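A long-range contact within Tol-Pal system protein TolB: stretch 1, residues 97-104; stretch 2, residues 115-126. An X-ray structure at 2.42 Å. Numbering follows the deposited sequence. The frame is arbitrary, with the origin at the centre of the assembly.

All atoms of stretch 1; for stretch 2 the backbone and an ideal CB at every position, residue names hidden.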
# COMPACT_ATOMS: atom_id res chain seq x y z
N TYR A 97 1.98 -29.85 -10.88
CA TYR A 97 1.23 -28.60 -10.93
C TYR A 97 1.16 -27.99 -9.54
O TYR A 97 0.76 -28.66 -8.58
CB TYR A 97 -0.18 -28.83 -11.48
CG TYR A 97 -0.23 -29.04 -12.97
CD1 TYR A 97 0.02 -27.99 -13.85
CD2 TYR A 97 -0.53 -30.29 -13.51
CE1 TYR A 97 -0.03 -28.18 -15.22
CE2 TYR A 97 -0.57 -30.48 -14.88
CZ TYR A 97 -0.32 -29.42 -15.73
OH TYR A 97 -0.37 -29.61 -17.09
N LEU A 98 1.54 -26.72 -9.44
CA LEU A 98 1.35 -25.97 -8.20
C LEU A 98 -0.04 -25.35 -8.12
O LEU A 98 -0.55 -25.13 -7.02
CB LEU A 98 2.41 -24.88 -8.07
CG LEU A 98 3.85 -25.37 -7.92
CD1 LEU A 98 4.78 -24.23 -7.56
CD2 LEU A 98 3.93 -26.48 -6.88
N LEU A 99 -0.66 -25.07 -9.27
CA LEU A 99 -2.01 -24.55 -9.33
C LEU A 99 -2.75 -25.17 -10.50
O LEU A 99 -2.16 -25.42 -11.56
CB LEU A 99 -2.03 -23.02 -9.47
CG LEU A 99 -1.40 -22.18 -8.36
CD1 LEU A 99 -1.22 -20.75 -8.83
CD2 LEU A 99 -2.25 -22.24 -7.10
N ASN A 100 -4.04 -25.43 -10.31
CA ASN A 100 -4.94 -25.87 -11.38
C ASN A 100 -6.32 -25.34 -11.01
O ASN A 100 -7.11 -26.03 -10.35
CB ASN A 100 -4.93 -27.38 -11.56
CG ASN A 100 -5.92 -27.85 -12.61
OD1 ASN A 100 -5.78 -27.54 -13.79
ND2 ASN A 100 -6.94 -28.59 -12.18
N GLU A 101 -6.60 -24.11 -11.42
CA GLU A 101 -7.76 -23.38 -10.94
C GLU A 101 -8.58 -22.83 -12.10
O GLU A 101 -8.07 -22.60 -13.20
CB GLU A 101 -7.33 -22.22 -10.03
CG GLU A 101 -6.47 -22.63 -8.85
CD GLU A 101 -7.28 -23.19 -7.70
OE1 GLU A 101 -8.52 -23.24 -7.81
OE2 GLU A 101 -6.67 -23.59 -6.68
N LEU A 102 -9.87 -22.63 -11.83
CA LEU A 102 -10.77 -21.92 -12.72
C LEU A 102 -11.33 -20.72 -11.99
O LEU A 102 -11.75 -20.83 -10.83
CB LEU A 102 -11.92 -22.82 -13.20
CG LEU A 102 -12.85 -22.17 -14.23
CD1 LEU A 102 -12.55 -22.67 -15.63
CD2 LEU A 102 -14.31 -22.38 -13.86
N LEU A 103 -11.32 -19.57 -12.65
CA LEU A 103 -11.85 -18.33 -12.09
C LEU A 103 -12.92 -17.79 -13.03
O LEU A 103 -12.65 -17.57 -14.21
CB LEU A 103 -10.74 -17.30 -11.88
CG LEU A 103 -11.19 -15.91 -11.41
CD1 LEU A 103 -11.46 -15.91 -9.92
CD2 LEU A 103 -10.15 -14.86 -11.77
N ASN A 104 -14.12 -17.60 -12.50
CA ASN A 104 -15.22 -17.03 -13.27
C ASN A 104 -15.15 -15.51 -13.21
O ASN A 104 -15.09 -14.93 -12.11
CB ASN A 104 -16.56 -17.53 -12.75
CG ASN A 104 -16.99 -18.84 -13.40
OD1 ASN A 104 -17.58 -18.85 -14.47
ND2 ASN A 104 -16.67 -19.95 -12.74
N UNK A 115 -5.10 -9.83 -11.77
CA UNK A 115 -4.49 -9.65 -10.46
C UNK A 115 -4.79 -10.82 -9.53
O UNK A 115 -3.97 -11.17 -8.68
CB UNK A 115 -4.98 -8.34 -9.83
N UNK A 116 -5.97 -11.44 -9.69
CA UNK A 116 -6.29 -12.62 -8.89
C UNK A 116 -5.43 -13.81 -9.29
O UNK A 116 -4.90 -14.52 -8.44
CB UNK A 116 -7.77 -12.97 -9.03
N UNK A 117 -5.29 -14.03 -10.60
CA UNK A 117 -4.44 -15.11 -11.09
C UNK A 117 -3.00 -14.90 -10.63
O UNK A 117 -2.34 -15.83 -10.16
CB UNK A 117 -4.51 -15.20 -12.62
N UNK A 118 -2.51 -13.67 -10.74
CA UNK A 118 -1.15 -13.37 -10.30
C UNK A 118 -1.01 -13.50 -8.79
O UNK A 118 0.06 -13.91 -8.31
CB UNK A 118 -0.75 -11.96 -10.74
N UNK A 119 -2.05 -13.17 -8.03
CA UNK A 119 -2.01 -13.35 -6.59
C UNK A 119 -1.88 -14.82 -6.22
O UNK A 119 -1.18 -15.18 -5.27
CB UNK A 119 -3.26 -12.75 -5.95
N UNK A 120 -2.56 -15.69 -6.97
CA UNK A 120 -2.48 -17.12 -6.69
C UNK A 120 -1.12 -17.69 -7.09
O UNK A 120 -0.59 -18.57 -6.40
CB UNK A 120 -3.60 -17.87 -7.42
N UNK A 121 -0.55 -17.20 -8.19
CA UNK A 121 0.78 -17.64 -8.60
C UNK A 121 1.82 -17.24 -7.56
O UNK A 121 2.69 -18.03 -7.19
CB UNK A 121 1.14 -17.05 -9.97
N UNK A 122 1.73 -16.00 -7.08
CA UNK A 122 2.67 -15.52 -6.08
C UNK A 122 2.59 -16.34 -4.80
O UNK A 122 3.62 -16.72 -4.23
CB UNK A 122 2.41 -14.04 -5.77
N UNK A 123 1.37 -16.63 -4.34
CA UNK A 123 1.21 -17.40 -3.11
C UNK A 123 1.69 -18.83 -3.28
O UNK A 123 2.24 -19.43 -2.34
CB UNK A 123 -0.25 -17.39 -2.66
N UNK A 124 1.50 -19.41 -4.47
CA UNK A 124 1.93 -20.78 -4.70
C UNK A 124 3.45 -20.92 -4.77
O UNK A 124 3.97 -22.02 -4.57
CB UNK A 124 1.30 -21.31 -5.99
N UNK A 125 4.16 -19.83 -5.04
CA UNK A 125 5.61 -19.87 -5.18
C UNK A 125 6.35 -19.40 -3.94
O UNK A 125 7.49 -19.83 -3.70
CB UNK A 125 6.04 -19.02 -6.38
N UNK A 126 5.74 -18.52 -3.13
CA UNK A 126 6.39 -17.98 -1.95
C UNK A 126 5.68 -18.33 -0.65
O UNK A 126 6.29 -18.19 0.42
CB UNK A 126 6.50 -16.46 -2.08

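Residues 115-126 form a helix that runs nearly antiparallel to the strand of stretch 1, at 158° between their directions and 10.1 Å between axes at closest approach. Stretch 1 offers this helix the leucine side chains of Leu-98, Leu-99 and Leu-103, so the positions that face it should be apolar, with their size limited where a leucine side chain already lies close to the ideal CB.

Position 115 has no atom of stretch 1 within 5.5 Å of its ideal CB, and the contact leaves its identity open; it is His-115, whose ND1 is hydrogen-bonded elsewhere in the structure.

At 116 the CA-to-CB bond points toward the strand, and the ideal CB lies 4.1 Å from Leu-103 CD2. Leucine, isoleucine or methionine could each cover that methyl group. The residue is Met-116, whose long, flexible chain carries its CE to 3.7 Å from Leu-103 CD1.

Position 117 points sideways, with nothing of stretch 1 within 5.5 Å of its ideal CB. A small residue would leave Leu-103 alone, whereas a branched aliphatic one could reach it. Val-117, with chi1 at 173° (t), does so loosely, its CG2 standing 4.5 Å from Leu-103 CD2.

Positions 118 and 119 find nothing of stretch 1 near their ideal CB atoms, and polar residues are as plausible as any. They are Ser-118 and Asp-119, both without contact to the strand; the carboxylate of Asp-119 is hydrogen-bonded elsewhere in the structure.

The helix comes close to Leu-99 at 120. The CB points toward the strand and the ideal CB is already 4.0 Å from Leu-99 CD1, so a small residue such as alanine, glycine or serine fits readily. Ala-120 is found: its CB packs against Leu-99 CD1 at 4.0 Å, and Leu-99 CD1 also lies 3.3 Å from Ala-120 O, in direct packing on the helix backbone.

At 121 the CB points away, yet its ideal position is only 4.5 Å from Leu-99 CD1. An aliphatic residue could touch the leucine from there while extending elsewhere. Ile-121 (chi1 m, chi2 t) places CG1 4.1 Å from Leu-99 CD1.

Position 122 points away and 123 sideways, neither with stretch 1 in range, so many residues would serve. They are Tyr-122 and Gln-123, and neither touches the strand.

Position 124 is the most tightly defined. Its CB points toward stretch 1, with the ideal CB 3.7 Å from Leu-99 CG and 4.3 Å from Leu-98 CB; the CA atoms of 98 and 124 are 6.3 Å apart. A small side chain is favoured, and Ala-124 keeps its methyl in contact with both leucines.

At 125 the direction is sideways, and the ideal CB is 5.5 Å from Leu-98 CD1, a gap suited to leucine or methionine. Leu-125 spans it, bringing CD2 to 3.7 Å from Leu-98 CD1.

Position 126 is beyond reach and unconstrained by stretch 1; Thr-126 donates from OG1 to the Tyr-122 carbonyl O at 3.2 Å. No hydrogen bond crosses between the stretches, and the contact rests on apolar packing.

Stretch 2 (115-126) HMVSDAIYQALT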
# COMPACT_ATOMS: atom_id res chain seq x y z
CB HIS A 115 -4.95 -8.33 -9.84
CG HIS A 115 -4.53 -7.12 -10.61
ND1 HIS A 115 -3.40 -7.10 -11.40
CD2 HIS A 115 -5.08 -5.89 -10.72
CE1 HIS A 115 -3.27 -5.91 -11.96
NE2 HIS A 115 -4.28 -5.15 -11.56
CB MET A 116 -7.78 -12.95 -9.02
CG MET A 116 -8.70 -12.02 -8.26
SD MET A 116 -10.33 -11.89 -9.02
CE MET A 116 -11.33 -12.80 -7.83
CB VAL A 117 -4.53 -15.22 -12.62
CG1 VAL A 117 -3.51 -16.21 -13.15
CG2 VAL A 117 -5.94 -15.61 -13.04
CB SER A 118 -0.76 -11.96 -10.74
OG SER A 118 -1.03 -11.77 -12.12
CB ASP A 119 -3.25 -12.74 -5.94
CG ASP A 119 -3.09 -11.26 -5.62
OD1 ASP A 119 -2.07 -10.68 -6.03
OD2 ASP A 119 -3.98 -10.69 -4.97
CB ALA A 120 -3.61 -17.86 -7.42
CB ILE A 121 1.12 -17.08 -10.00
CG1 ILE A 121 0.18 -17.66 -11.06
CG2 ILE A 121 2.57 -17.38 -10.35
CD1 ILE A 121 0.40 -17.08 -12.44
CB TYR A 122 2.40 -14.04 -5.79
CG TYR A 122 3.38 -13.38 -4.84
CD1 TYR A 122 4.53 -12.77 -5.32
CD2 TYR A 122 3.14 -13.35 -3.47
CE1 TYR A 122 5.42 -12.15 -4.46
CE2 TYR A 122 4.03 -12.74 -2.61
CZ TYR A 122 5.17 -12.14 -3.11
OH TYR A 122 6.05 -11.53 -2.25
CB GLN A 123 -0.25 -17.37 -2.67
CG GLN A 123 -0.50 -17.95 -1.29
CD GLN A 123 -1.91 -17.68 -0.80
OE1 GLN A 123 -2.87 -18.27 -1.30
NE2 GLN A 123 -2.05 -16.80 0.18
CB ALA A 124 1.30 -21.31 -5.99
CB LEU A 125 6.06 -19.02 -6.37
CG LEU A 125 5.60 -19.51 -7.75
CD1 LEU A 125 5.99 -18.52 -8.82
CD2 LEU A 125 6.18 -20.88 -8.04
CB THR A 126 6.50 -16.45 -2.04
OG1 THR A 126 5.26 -15.85 -1.64
CG2 THR A 126 6.83 -16.02 -3.46
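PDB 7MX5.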